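Alpha-1,2-Mannosidase (Trichoderma reesei, PDB 1HCU) probably trims alpha-1,2-linked mannose residues from high-mannose N-glycans, as a calcium-dependent glycosyl hydrolase of family 47. Local coordinates at residues 78-81 / 82-85; 49-53 / 54-58; 68-71 / 72-75; 99-102 / 103-107. All coordinates share one frame; numbering follows the deposited sequence.

Contact 1 of 4, residues 78-81 / 82-85; sequences LQYV and PQIN. With NAG (2-acetamido-2-deoxy-beta-D-glucopyranose), chain F.
The Y80 ring receives I84 over one face: CG1 of I84 stands 3.9 Å from the ring centroid, 28° off the normal, a CH-pi contact in which side chains cross at about a right angle. CG of Y80 lies anti to its backbone N (chi1 170°), which swings the ring to where I84 arrives four residues later. F35 meets the same ring edge-to-face, and the phenol OH hydrogen-bonds W54 O. Tyrosine suits the place, joining a flat apolar surface to a polar end. With an alanine at Y80, I84 would probably lose the surface beneath CG1, and W54 O its hydroxyl partner.

The backbone turns tightly here. Q83 N donates to Y80 O at 2.7 Å, and I84 N donates to V81 O at 3.1 Å. P82 has no N-H to give, so L78 O, which would take one at this position in a helix, faces P82 CD at 3.0 Å instead. Beyond I84 the chain carries N85, whose ND2 is bonded covalently to C1 of the N-acetylglucosamine and whose OD1 hydrogen-bonds T87 OG1. Here the last turns of helix 71-80 pass through a 3-10 segment into a loop N-glycosylated at N85.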
ATOM      1  N   LEU A  78      17.495  14.483  -3.215  1.00 18.95           N
ATOM      2  CA  LEU A  78      18.595  13.871  -3.944  1.00 19.22           C
ATOM      3  C   LEU A  78      19.944  14.195  -3.289  1.00 19.67           C
ATOM      4  O   LEU A  78      20.832  13.347  -3.238  1.00 20.64           O
ATOM      5  CB  LEU A  78      18.582  14.329  -5.408  1.00 17.79           C
ATOM      6  CG  LEU A  78      17.444  13.801  -6.292  1.00 18.59           C
ATOM      7  CD1 LEU A  78      17.581  14.372  -7.681  1.00 18.92           C
ATOM      8  CD2 LEU A  78      17.485  12.284  -6.360  1.00 19.73           C
ATOM      9  N   GLN A  79      20.097  15.411  -2.774  1.00 20.06           N
ATOM     10  CA  GLN A  79      21.347  15.805  -2.122  1.00 20.88           C
ATOM     11  C   GLN A  79      21.534  15.044  -0.813  1.00 20.31           C
ATOM     12  O   GLN A  79      22.659  14.819  -0.360  1.00 19.40           O
ATOM     13  CB  GLN A  79      21.339  17.308  -1.838  1.00 23.79           C
ATOM     14  CG  GLN A  79      21.293  18.171  -3.077  1.00 29.04           C
ATOM     15  CD  GLN A  79      22.667  18.473  -3.620  1.00 33.38           C
ATOM     16  OE1 GLN A  79      23.444  17.568  -3.932  1.00 37.74           O
ATOM     17  NE2 GLN A  79      22.981  19.757  -3.732  1.00 35.41           N
ATOM     18  N   TYR A  80      20.418  14.650  -0.211  1.00 18.70           N
ATOM     19  CA  TYR A  80      20.428  13.924   1.051  1.00 16.27           C
ATOM     20  C   TYR A  80      20.713  12.419   0.912  1.00 15.60           C
ATOM     21  O   TYR A  80      21.455  11.854   1.721  1.00 13.25           O
ATOM     22  CB  TYR A  80      19.087  14.142   1.761  1.00 15.80           C
ATOM     23  CG  TYR A  80      18.864  13.267   2.974  1.00 15.67           C
ATOM     24  CD1 TYR A  80      17.817  12.345   3.003  1.00 15.45           C
ATOM     25  CD2 TYR A  80      19.697  13.357   4.091  1.00 16.52           C
ATOM     26  CE1 TYR A  80      17.603  11.535   4.114  1.00 15.98           C
ATOM     27  CE2 TYR A  80      19.494  12.549   5.211  1.00 13.92           C
ATOM     28  CZ  TYR A  80      18.444  11.642   5.213  1.00 16.47           C
ATOM     29  OH  TYR A  80      18.220  10.847   6.317  1.00 19.02           O
ATOM     30  N   VAL A  81      20.134  11.780  -0.106  1.00 13.37           N
ATOM     31  CA  VAL A  81      20.306  10.337  -0.317  1.00 14.50           C
ATOM     32  C   VAL A  81      21.721   9.799  -0.076  1.00 15.02           C
ATOM     33  O   VAL A  81      21.898   8.839   0.668  1.00 15.10           O
ATOM     34  CB  VAL A  81      19.845   9.902  -1.741  1.00 15.65           C
ATOM     35  CG1 VAL A  81      20.104   8.405  -1.945  1.00 12.37           C
ATOM     36  CG2 VAL A  81      18.359  10.193  -1.918  1.00 14.28           C
ATOM     37  N   PRO A  82      22.746  10.403  -0.709  1.00 16.44           N
ATOM     38  CA  PRO A  82      24.129   9.945  -0.525  1.00 17.03           C
ATOM     39  C   PRO A  82      24.585   9.999   0.933  1.00 18.25           C
ATOM     40  O   PRO A  82      25.509   9.298   1.322  1.00 19.48           O
ATOM     41  CB  PRO A  82      24.935  10.909  -1.397  1.00 15.77           C
ATOM     42  CG  PRO A  82      23.975  11.314  -2.453  1.00 16.26           C
ATOM     43  CD  PRO A  82      22.693  11.504  -1.688  1.00 18.31           C
ATOM     44  N   GLN A  83      23.943  10.844   1.733  1.00 19.86           N
ATOM     45  CA  GLN A  83      24.308  10.983   3.139  1.00 21.06           C
ATOM     46  C   GLN A  83      23.758   9.879   4.026  1.00 20.13           C
ATOM     47  O   GLN A  83      24.317   9.603   5.084  1.00 22.36           O
ATOM     48  CB  GLN A  83      23.834  12.330   3.684  1.00 22.72           C
ATOM     49  CG  GLN A  83      24.657  13.510   3.229  1.00 29.07           C
ATOM     50  CD  GLN A  83      23.946  14.828   3.468  1.00 32.95           C
ATOM     51  OE1 GLN A  83      23.123  15.258   2.657  1.00 36.47           O
ATOM     52  NE2 GLN A  83      24.248  15.471   4.597  1.00 36.40           N
ATOM     53  N   ILE A  84      22.662   9.249   3.619  1.00 18.28           N
ATOM     54  CA  ILE A  84      22.091   8.197   4.452  1.00 18.62           C
ATOM     55  C   ILE A  84      23.067   7.034   4.629  1.00 18.31           C
ATOM     56  O   ILE A  84      23.801   6.673   3.705  1.00 18.58           O
ATOM     57  CB  ILE A  84      20.772   7.637   3.863  1.00 19.08           C
ATOM     58  CG1 ILE A  84      19.770   8.767   3.617  1.00 17.28           C
ATOM     59  CG2 ILE A  84      20.179   6.627   4.836  1.00 18.62           C
ATOM     60  CD1 ILE A  84      18.563   8.355   2.776  1.00 15.52           C
ATOM     61  N   ASN A  85      23.082   6.457   5.823  1.00 17.75           N
ATOM     62  CA  ASN A  85      23.956   5.323   6.092  1.00 17.78           C
ATOM     63  C   ASN A  85      23.108   4.061   6.259  1.00 16.36           C
ATOM     64  O   ASN A  85      22.678   3.730   7.366  1.00 17.60           O
ATOM     65  CB  ASN A  85      24.780   5.552   7.365  1.00 15.82           C
ATOM     66  CG  ASN A  85      25.947   4.590   7.472  1.00 17.63           C
ATOM     67  OD1 ASN A  85      25.858   3.447   7.020  1.00 13.90           O
ATOM     68  ND2 ASN A  85      27.042   5.047   8.071  1.00 19.78           N
TER
HETATM   69  C1  NAG F 601      28.141   4.144   8.358  1.00 20.36           C
HETATM   70  C2  NAG F 601      29.484   4.846   8.135  1.00 20.93           C
HETATM   71  C3  NAG F 601      30.624   3.872   8.442  1.00 22.17           C
HETATM   72  C4  NAG F 601      30.469   3.260   9.836  1.00 22.98           C
HETATM   73  C5  NAG F 601      29.068   2.654   9.988  1.00 23.04           C
HETATM   74  C6  NAG F 601      28.820   2.166  11.394  1.00 23.58           C
HETATM   75  C7  NAG F 601      29.640   6.570   6.457  1.00 21.43           C
HETATM   76  C8  NAG F 601      29.538   6.935   4.988  1.00 18.78           C
HETATM   77  N2  NAG F 601      29.581   5.277   6.754  1.00 20.99           N
HETATM   78  O3  NAG F 601      31.868   4.547   8.345  1.00 24.30           O
HETATM   79  O4  NAG F 601      31.451   2.243  10.025  1.00 22.12           O
HETATM   80  O5  NAG F 601      28.059   3.646   9.700  1.00 20.21           O
HETATM   81  O6  NAG F 601      28.607   3.260  12.271  1.00 28.09           O
HETATM   82  O7  NAG F 601      29.766   7.452   7.310  1.00 22.21           O

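Contact 2 of 4, residues 49-53 / 54-58; sequences DERNG and WGSSA
N52 and W54 lie side by side and point the same way, with the asparagine's CB over one face of the indole. It sits 3.9 Å from the centroid of the six-membered ring, 18° off its normal and displaced toward the rim, a CH-pi contact. The amide plane is turned 54° from the indole, so the two flat groups do not stack. W54 has CG anti to its carbonyl carbon (chi1 -74°), which brings the ring back alongside N52; NE1 makes a weak bond to N85 O.

A second pair meets across the turn. R51 CB comes within 3.3 Å of S56 CB, and R51 CG within 3.2 Å of S56 OG. Beyond these methylenes the arginine bends at chi2 and chi3 and leads away to touch E100, the predicted proton donor. Small S56 accepts this close approach, and its OG hydrogen-bonds S451.

Two turns shape the backbone: type I, D49 to N52, then type I', R51 to W54. N52 and G53 have positive phi, as the second requires. A side chain on G53 would be crowded by D49 CG, and at G55, the N-cap with positive phi, one would press on the preceding carbonyl O. The contact is mostly packing, without hydrogen bonds between its halves; D38 takes the N-H groups of G53, G55 and S56, consistent with its carboxylate holding the turn and helix start.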
ATOM      1  N   ASP A  49      11.496   8.344  14.841  1.00 20.70           N
ATOM      2  CA  ASP A  49      12.283   7.557  13.904  1.00 21.10           C
ATOM      3  C   ASP A  49      11.801   6.098  13.877  1.00 21.62           C
ATOM      4  O   ASP A  49      12.590   5.174  14.086  1.00 21.94           O
ATOM      5  CB  ASP A  49      13.771   7.635  14.263  1.00 18.83           C
ATOM      6  CG  ASP A  49      14.422   8.932  13.786  1.00 19.79           C
ATOM      7  OD1 ASP A  49      14.283   9.262  12.588  1.00 17.92           O
ATOM      8  OD2 ASP A  49      15.080   9.621  14.600  1.00 19.64           O
ATOM      9  N   GLU A  50      10.503   5.904  13.620  1.00 22.78           N
ATOM     10  CA  GLU A  50       9.897   4.565  13.560  1.00 24.26           C
ATOM     11  C   GLU A  50      10.497   3.741  12.431  1.00 21.60           C
ATOM     12  O   GLU A  50      10.463   2.514  12.457  1.00 21.54           O
ATOM     13  CB  GLU A  50       8.381   4.642  13.316  1.00 27.81           C
ATOM     14  CG  GLU A  50       7.577   5.363  14.382  1.00 35.35           C
ATOM     15  CD  GLU A  50       6.069   5.352  14.093  1.00 39.54           C
ATOM     16  OE1 GLU A  50       5.661   5.730  12.967  1.00 40.50           O
ATOM     17  OE2 GLU A  50       5.294   4.967  14.996  1.00 41.35           O
ATOM     18  N   ARG A  51      11.030   4.431  11.434  1.00 20.35           N
ATOM     19  CA  ARG A  51      11.617   3.774  10.278  1.00 18.51           C
ATOM     20  C   ARG A  51      13.136   3.694  10.404  1.00 18.25           C
ATOM     21  O   ARG A  51      13.870   3.944   9.443  1.00 16.63           O
ATOM     22  CB  ARG A  51      11.224   4.538   9.012  1.00 17.88           C
ATOM     23  CG  ARG A  51      10.488   3.722   7.944  1.00 20.35           C
ATOM     24  CD  ARG A  51       9.268   2.969   8.491  1.00 18.11           C
ATOM     25  NE  ARG A  51       9.661   1.703   9.106  1.00 15.63           N
ATOM     26  CZ  ARG A  51       8.876   0.963   9.878  1.00 17.42           C
ATOM     27  NH1 ARG A  51       7.631   1.351  10.140  1.00 17.39           N
ATOM     28  NH2 ARG A  51       9.350  -0.156  10.410  1.00 15.74           N
ATOM     29  N   ASN A  52      13.603   3.366  11.602  1.00 16.44           N
ATOM     30  CA  ASN A  52      15.033   3.220  11.855  1.00 17.57           C
ATOM     31  C   ASN A  52      15.884   4.484  11.649  1.00 16.71           C
ATOM     32  O   ASN A  52      17.108   4.407  11.581  1.00 14.85           O
ATOM     33  CB  ASN A  52      15.580   2.070  11.001  1.00 17.66           C
ATOM     34  CG  ASN A  52      14.878   0.758  11.286  1.00 16.47           C
ATOM     35  OD1 ASN A  52      14.952   0.236  12.393  1.00 18.29           O
ATOM     36  ND2 ASN A  52      14.176   0.229  10.293  1.00 16.00           N
ATOM     37  N   GLY A  53      15.234   5.639  11.544  1.00 16.29           N
ATOM     38  CA  GLY A  53      15.962   6.882  11.392  1.00 16.41           C
ATOM     39  C   GLY A  53      16.701   7.133  10.088  1.00 18.20           C
ATOM     40  O   GLY A  53      17.662   7.908  10.058  1.00 17.09           O
ATOM     41  N   TRP A  54      16.266   6.492   9.009  1.00 17.02           N
ATOM     42  CA  TRP A  54      16.906   6.690   7.721  1.00 16.68           C
ATOM     43  C   TRP A  54      16.267   7.831   6.918  1.00 16.59           C
ATOM     44  O   TRP A  54      16.729   8.153   5.826  1.00 18.12           O
ATOM     45  CB  TRP A  54      16.887   5.388   6.898  1.00 15.07           C
ATOM     46  CG  TRP A  54      17.871   4.346   7.386  1.00 15.15           C
ATOM     47  CD1 TRP A  54      19.185   4.550   7.727  1.00 15.91           C
ATOM     48  CD2 TRP A  54      17.626   2.942   7.562  1.00 15.37           C
ATOM     49  NE1 TRP A  54      19.768   3.361   8.106  1.00 16.89           N
ATOM     50  CE2 TRP A  54      18.837   2.359   8.013  1.00 17.14           C
ATOM     51  CE3 TRP A  54      16.504   2.120   7.382  1.00 16.21           C
ATOM     52  CZ2 TRP A  54      18.956   0.991   8.287  1.00 16.15           C
ATOM     53  CZ3 TRP A  54      16.624   0.757   7.655  1.00 16.36           C
ATOM     54  CH2 TRP A  54      17.846   0.209   8.105  1.00 16.07           C
ATOM     55  N   GLY A  55      15.219   8.449   7.456  1.00 15.89           N
ATOM     56  CA  GLY A  55      14.572   9.542   6.745  1.00 15.20           C
ATOM     57  C   GLY A  55      13.387   9.079   5.917  1.00 15.24           C
ATOM     58  O   GLY A  55      13.229   9.459   4.753  1.00 16.59           O
ATOM     59  N   SER A  56      12.550   8.262   6.539  1.00 13.67           N
ATOM     60  CA  SER A  56      11.367   7.691   5.920  1.00 16.63           C
ATOM     61  C   SER A  56      10.553   8.653   5.036  1.00 16.93           C
ATOM     62  O   SER A  56      10.430   8.433   3.828  1.00 18.34           O
ATOM     63  CB  SER A  56      10.474   7.105   7.025  1.00 15.91           C
ATOM     64  OG  SER A  56       9.429   6.323   6.486  1.00 22.14           O
ATOM     65  N   SER A  57      10.004   9.714   5.626  1.00 15.14           N
ATOM     66  CA  SER A  57       9.202  10.673   4.865  1.00 15.82           C
ATOM     67  C   SER A  57       9.909  11.273   3.648  1.00 16.15           C
ATOM     68  O   SER A  57       9.273  11.528   2.628  1.00 16.62           O
ATOM     69  CB  SER A  57       8.707  11.808   5.773  1.00 13.84           C
ATOM     70  OG  SER A  57       7.773  11.330   6.723  1.00 11.17           O
ATOM     71  N   ALA A  58      11.214  11.504   3.743  1.00 16.01           N
ATOM     72  CA  ALA A  58      11.938  12.083   2.605  1.00 16.05           C
ATOM     73  C   ALA A  58      12.020  11.122   1.419  1.00 14.29           C
ATOM     74  O   ALA A  58      11.826  11.526   0.278  1.00 14.06           O
ATOM     75  CB  ALA A  58      13.350  12.511   3.031  1.00 15.18           C
TER

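Contact 3 of 4, residues 68-71 / 72-75; sequences MGDA and DIVN
The N-terminus of helix 71-80 is built here, where D70 at the N-cap meets I73 and V74. The D70 side chain makes no capping bond; it meets the helix by packing on I73, and its carbonyl takes the N-H of V74. D70 and I73 run side by side, pointing the same way, with I73 CD1 4.0 Å from D70 CB and 3.9 Å from D70 OD2. The isoleucine reaches this position because CG1 is anti to its carbonyl carbon (chi1 -63°). F23 of helix 13-33 touches both residues, while D70 OD1 has a long, weak ion pair with K20.

V74 N donates to D70 O at 3.0 Å and N75 N to A71 O at 2.9 Å, both close to straight. V74 CG2 also comes within 3.1 Å of D70 O, and its branched side chain packs on A65 and I66 of the preceding helix. A71, D72 and N75 are exposed, and their small or polar side chains suit the solvent side.

Before the cap, G69 has positive phi and ends the preceding helix in a Schellman motif, a conformation that favours glycine. D70, the centre of an inverse gamma turn, then redirects the chain: this is a short connection between consecutive helices, 56-67 and 71-80, with a Schellman C-terminus and the next N-cap on adjoining residues.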
ATOM      1  N   MET A  68       4.899  15.516  -9.492  1.00 13.86           N
ATOM      2  CA  MET A  68       4.246  16.806  -9.340  1.00 16.27           C
ATOM      3  C   MET A  68       5.068  17.934  -9.952  1.00 17.81           C
ATOM      4  O   MET A  68       4.613  19.070 -10.024  1.00 19.55           O
ATOM      5  CB  MET A  68       4.002  17.107  -7.859  1.00 16.32           C
ATOM      6  CG  MET A  68       2.949  16.225  -7.211  1.00 15.76           C
ATOM      7  SD  MET A  68       2.837  16.509  -5.434  1.00 14.36           S
ATOM      8  CE  MET A  68       1.165  15.946  -5.087  1.00 11.90           C
ATOM      9  N   GLY A  69       6.281  17.625 -10.388  1.00 19.46           N
ATOM     10  CA  GLY A  69       7.116  18.655 -10.985  1.00 20.97           C
ATOM     11  C   GLY A  69       7.760  19.573  -9.957  1.00 22.08           C
ATOM     12  O   GLY A  69       8.095  20.717 -10.266  1.00 21.89           O
ATOM     13  N   ASP A  70       7.938  19.077  -8.733  1.00 22.17           N
ATOM     14  CA  ASP A  70       8.554  19.865  -7.672  1.00 21.27           C
ATOM     15  C   ASP A  70      10.067  19.757  -7.692  1.00 21.19           C
ATOM     16  O   ASP A  70      10.678  19.128  -6.824  1.00 19.02           O
ATOM     17  CB  ASP A  70       8.025  19.427  -6.312  1.00 21.13           C
ATOM     18  CG  ASP A  70       6.542  19.640  -6.185  1.00 22.32           C
ATOM     19  OD1 ASP A  70       5.989  20.403  -7.010  1.00 24.24           O
ATOM     20  OD2 ASP A  70       5.929  19.058  -5.268  1.00 22.29           O
ATOM     21  N   ALA A  71      10.664  20.397  -8.689  1.00 21.52           N
ATOM     22  CA  ALA A  71      12.106  20.384  -8.863  1.00 22.31           C
ATOM     23  C   ALA A  71      12.877  20.648  -7.564  1.00 22.76           C
ATOM     24  O   ALA A  71      13.716  19.840  -7.171  1.00 23.75           O
ATOM     25  CB  ALA A  71      12.503  21.398  -9.939  1.00 20.76           C
ATOM     26  N   ASP A  72      12.592  21.762  -6.895  1.00 22.46           N
ATOM     27  CA  ASP A  72      13.291  22.104  -5.653  1.00 23.52           C
ATOM     28  C   ASP A  72      13.289  21.019  -4.584  1.00 21.89           C
ATOM     29  O   ASP A  72      14.335  20.666  -4.046  1.00 22.63           O
ATOM     30  CB  ASP A  72      12.714  23.392  -5.068  1.00 27.94           C
ATOM     31  CG  ASP A  72      13.207  24.625  -5.790  1.00 30.91           C
ATOM     32  OD1 ASP A  72      13.619  24.500  -6.968  1.00 32.34           O
ATOM     33  OD2 ASP A  72      13.175  25.717  -5.183  1.00 34.21           O
ATOM     34  N   ILE A  73      12.112  20.505  -4.258  1.00 19.30           N
ATOM     35  CA  ILE A  73      12.018  19.458  -3.261  1.00 17.19           C
ATOM     36  C   ILE A  73      12.813  18.241  -3.718  1.00 15.79           C
ATOM     37  O   ILE A  73      13.503  17.614  -2.916  1.00 16.98           O
ATOM     38  CB  ILE A  73      10.545  19.048  -3.022  1.00 17.22           C
ATOM     39  CG1 ILE A  73       9.767  20.249  -2.471  1.00 13.05           C
ATOM     40  CG2 ILE A  73      10.480  17.855  -2.069  1.00 14.79           C
ATOM     41  CD1 ILE A  73       8.286  20.017  -2.326  1.00 13.83           C
ATOM     42  N   VAL A  74      12.732  17.922  -5.006  1.00 14.85           N
ATOM     43  CA  VAL A  74      13.445  16.771  -5.542  1.00 16.74           C
ATOM     44  C   VAL A  74      14.941  16.928  -5.326  1.00 18.36           C
ATOM     45  O   VAL A  74      15.618  16.005  -4.874  1.00 19.44           O
ATOM     46  CB  VAL A  74      13.178  16.581  -7.054  1.00 16.24           C
ATOM     47  CG1 VAL A  74      14.046  15.455  -7.610  1.00 16.55           C
ATOM     48  CG2 VAL A  74      11.727  16.267  -7.283  1.00 15.71           C
ATOM     49  N   ASN A  75      15.453  18.107  -5.647  1.00 20.36           N
ATOM     50  CA  ASN A  75      16.867  18.372  -5.486  1.00 21.29           C
ATOM     51  C   ASN A  75      17.295  18.238  -4.023  1.00 20.72           C
ATOM     52  O   ASN A  75      18.348  17.670  -3.734  1.00 19.91           O
ATOM     53  CB  ASN A  75      17.195  19.766  -6.022  1.00 24.20           C
ATOM     54  CG  ASN A  75      18.620  20.184  -5.720  1.00 29.16           C
ATOM     55  OD1 ASN A  75      18.899  20.776  -4.669  1.00 29.42           O
ATOM     56  ND2 ASN A  75      19.540  19.862  -6.632  1.00 30.71           N
TER

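Contact 4 of 4, residues 99-102 / 103-107; sequences FETN and IRYLG
I103 lays its side chain against F99. Its CD1 stands over a face of the phenyl ring, 3.9 Å from F99 CZ, while CG2 lies 3.8 Å from CE1. CG1 takes the crowded position between backbone N and carbonyl carbon (chi1 69°), which spreads the two branches across the ring. I103 N donates to F99 O almost straight, at 175°.

R104 follows and carries the charged contact. Its chain is extended from CG to NE and runs beside E100, pointing the same way; NH1 donates to E100 OE1 at 2.6 Å, part of a salt bridge. The oxygen is met nearly along its C-O axis, with carboxylate and guanidinium planes 52° apart, not in a flat two-bond pairing. NE hydrogen-bonds S451 OG, steadying the guanidinium. A methionine in place of R104 would probably leave E100 OE1 without its NH1 partner and the carboxylate less firmly held, with R51 still beside it.

Y105 comes next, its CD1 3.8 Å from T101 CG2 and its OH hydrogen-bonded to R51 O. Y105 N donates to T101 O at 3.0 Å, and L106 N reaches the same oxygen weakly, as the helix widens into a pi-type turn. L106 CD2 lies 3.4 Å from N102 OD1, its side chain also meeting W185 and A137. G107 N donates to N102 O at 2.9 Å, an i to i+5 bond, and a CB there would clash with I103 O, favouring glycine. This is a buried helix of the (alpha/alpha)7 barrel known for family 47, with a pi-type turn beside E100, the predicted proton donor.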
ATOM      1  N   PHE A  99       9.988  -6.087   5.802  1.00 13.50           N
ATOM      2  CA  PHE A  99       8.821  -5.643   5.025  1.00 14.61           C
ATOM      3  C   PHE A  99       8.653  -4.124   4.907  1.00 14.87           C
ATOM      4  O   PHE A  99       8.619  -3.579   3.801  1.00 16.24           O
ATOM      5  CB  PHE A  99       7.543  -6.254   5.623  1.00 13.21           C
ATOM      6  CG  PHE A  99       6.266  -5.677   5.063  1.00 13.12           C
ATOM      7  CD1 PHE A  99       5.888  -5.917   3.742  1.00 13.47           C
ATOM      8  CD2 PHE A  99       5.437  -4.891   5.863  1.00 12.54           C
ATOM      9  CE1 PHE A  99       4.706  -5.385   3.228  1.00 12.84           C
ATOM     10  CE2 PHE A  99       4.251  -4.355   5.358  1.00 12.71           C
ATOM     11  CZ  PHE A  99       3.885  -4.603   4.035  1.00 12.69           C
ATOM     12  N   GLU A 100       8.532  -3.442   6.041  1.00 16.05           N
ATOM     13  CA  GLU A 100       8.356  -1.988   6.040  1.00 15.48           C
ATOM     14  C   GLU A 100       9.523  -1.286   5.352  1.00 15.57           C
ATOM     15  O   GLU A 100       9.323  -0.342   4.583  1.00 17.12           O
ATOM     16  CB  GLU A 100       8.231  -1.457   7.473  1.00 16.70           C
ATOM     17  CG  GLU A 100       7.093  -2.051   8.306  1.00 19.84           C
ATOM     18  CD  GLU A 100       5.714  -1.781   7.715  1.00 23.25           C
ATOM     19  OE1 GLU A 100       5.554  -0.780   6.987  1.00 23.75           O
ATOM     20  OE2 GLU A 100       4.781  -2.562   7.996  1.00 24.47           O
ATOM     21  N   THR A 101      10.742  -1.746   5.624  1.00 12.93           N
ATOM     22  CA  THR A 101      11.928  -1.140   5.030  1.00 12.55           C
ATOM     23  C   THR A 101      11.952  -1.322   3.513  1.00 12.90           C
ATOM     24  O   THR A 101      12.294  -0.407   2.764  1.00 12.76           O
ATOM     25  CB  THR A 101      13.218  -1.748   5.635  1.00 11.83           C
ATOM     26  OG1 THR A 101      13.184  -1.601   7.059  1.00 11.69           O
ATOM     27  CG2 THR A 101      14.455  -1.041   5.096  1.00 11.67           C
ATOM     28  N   ASN A 102      11.566  -2.511   3.072  1.00 12.61           N
ATOM     29  CA  ASN A 102      11.537  -2.852   1.662  1.00  9.76           C
ATOM     30  C   ASN A 102      10.593  -1.991   0.829  1.00 10.01           C
ATOM     31  O   ASN A 102      11.002  -1.389  -0.164  1.00 11.44           O
ATOM     32  CB  ASN A 102      11.144  -4.325   1.510  1.00  9.91           C
ATOM     33  CG  ASN A 102      10.885  -4.709   0.067  1.00 12.06           C
ATOM     34  OD1 ASN A 102      11.817  -4.886  -0.722  1.00 15.15           O
ATOM     35  ND2 ASN A 102       9.616  -4.817  -0.292  1.00 10.64           N
ATOM     36  N   ILE A 103       9.328  -1.945   1.228  1.00 10.86           N
ATOM     37  CA  ILE A 103       8.322  -1.198   0.485  1.00 12.11           C
ATOM     38  C   ILE A 103       8.537   0.318   0.467  1.00 12.86           C
ATOM     39  O   ILE A 103       8.216   0.982  -0.527  1.00 11.56           O
ATOM     40  CB  ILE A 103       6.888  -1.523   1.010  1.00 12.21           C
ATOM     41  CG1 ILE A 103       6.690  -0.954   2.417  1.00 10.84           C
ATOM     42  CG2 ILE A 103       6.671  -3.033   1.013  1.00  9.23           C
ATOM     43  CD1 ILE A 103       5.277  -1.133   2.966  1.00 13.58           C
ATOM     44  N   ARG A 104       9.086   0.862   1.551  1.00 13.44           N
ATOM     45  CA  ARG A 104       9.330   2.308   1.627  1.00 14.00           C
ATOM     46  C   ARG A 104      10.672   2.742   1.035  1.00 13.54           C
ATOM     47  O   ARG A 104      10.724   3.452   0.033  1.00 14.44           O
ATOM     48  CB  ARG A 104       9.266   2.796   3.079  1.00 14.07           C
ATOM     49  CG  ARG A 104       7.887   2.812   3.711  1.00 15.93           C
ATOM     50  CD  ARG A 104       7.940   3.551   5.040  1.00 18.51           C
ATOM     51  NE  ARG A 104       6.639   3.621   5.689  1.00 23.10           N
ATOM     52  CZ  ARG A 104       5.927   2.557   6.039  1.00 25.52           C
ATOM     53  NH1 ARG A 104       6.402   1.342   5.797  1.00 23.80           N
ATOM     54  NH2 ARG A 104       4.744   2.705   6.629  1.00 25.11           N
ATOM     55  N   TYR A 105      11.758   2.312   1.663  1.00 11.66           N
ATOM     56  CA  TYR A 105      13.088   2.704   1.222  1.00 13.33           C
ATOM     57  C   TYR A 105      13.517   2.135  -0.128  1.00 13.21           C
ATOM     58  O   TYR A 105      13.764   2.878  -1.076  1.00 12.49           O
ATOM     59  CB  TYR A 105      14.096   2.348   2.314  1.00 11.97           C
ATOM     60  CG  TYR A 105      13.907   3.180   3.568  1.00 14.58           C
ATOM     61  CD1 TYR A 105      13.464   2.607   4.762  1.00 14.02           C
ATOM     62  CD2 TYR A 105      14.205   4.548   3.565  1.00 16.57           C
ATOM     63  CE1 TYR A 105      13.333   3.381   5.929  1.00 15.50           C
ATOM     64  CE2 TYR A 105      14.079   5.324   4.718  1.00 16.72           C
ATOM     65  CZ  TYR A 105      13.650   4.736   5.899  1.00 15.24           C
ATOM     66  OH  TYR A 105      13.590   5.499   7.048  1.00 13.51           O
ATOM     67  N   LEU A 106      13.595   0.817  -0.214  1.00 13.24           N
ATOM     68  CA  LEU A 106      13.977   0.173  -1.448  1.00 15.51           C
ATOM     69  C   LEU A 106      13.003   0.594  -2.563  1.00 14.36           C
ATOM     70  O   LEU A 106      13.416   0.997  -3.653  1.00 14.31           O
ATOM     71  CB  LEU A 106      13.972  -1.344  -1.237  1.00 18.04           C
ATOM     72  CG  LEU A 106      14.677  -2.165  -2.305  1.00 23.06           C
ATOM     73  CD1 LEU A 106      16.091  -1.624  -2.469  1.00 25.37           C
ATOM     74  CD2 LEU A 106      14.694  -3.648  -1.921  1.00 23.22           C
ATOM     75  N   GLY A 107      11.705   0.524  -2.279  1.00 14.54           N
ATOM     76  CA  GLY A 107      10.713   0.922  -3.271  1.00 11.96           C
ATOM     77  C   GLY A 107      10.847   2.380  -3.668  1.00 10.05           C
ATOM     78  O   GLY A 107      10.846   2.718  -4.852  1.00  9.57           O
TER

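Overall arrangement
Contact 4 lies deepest, with its centre about 11 Å from the centre of the chain, and contact 2 is also buried; contacts 1 and 3 are partly exposed, at about 25 and 23 Å. Contacts 1 and 3 share helix 71-80, one at each end, without otherwise touching. Contact 2 is the bridge: W54 NE1 and W54 O meet N85 O and the Y80 hydroxyl of contact 1, and the backbone of R51 meets the Y105 hydroxyl of contact 4. A salt bridge marks deep contact 4, near the predicted active site; CH-pi packing occurs at both depths, in contacts 1 and 2; backbone bonds dominate contact 3, and contact 1 alone carries a glycan.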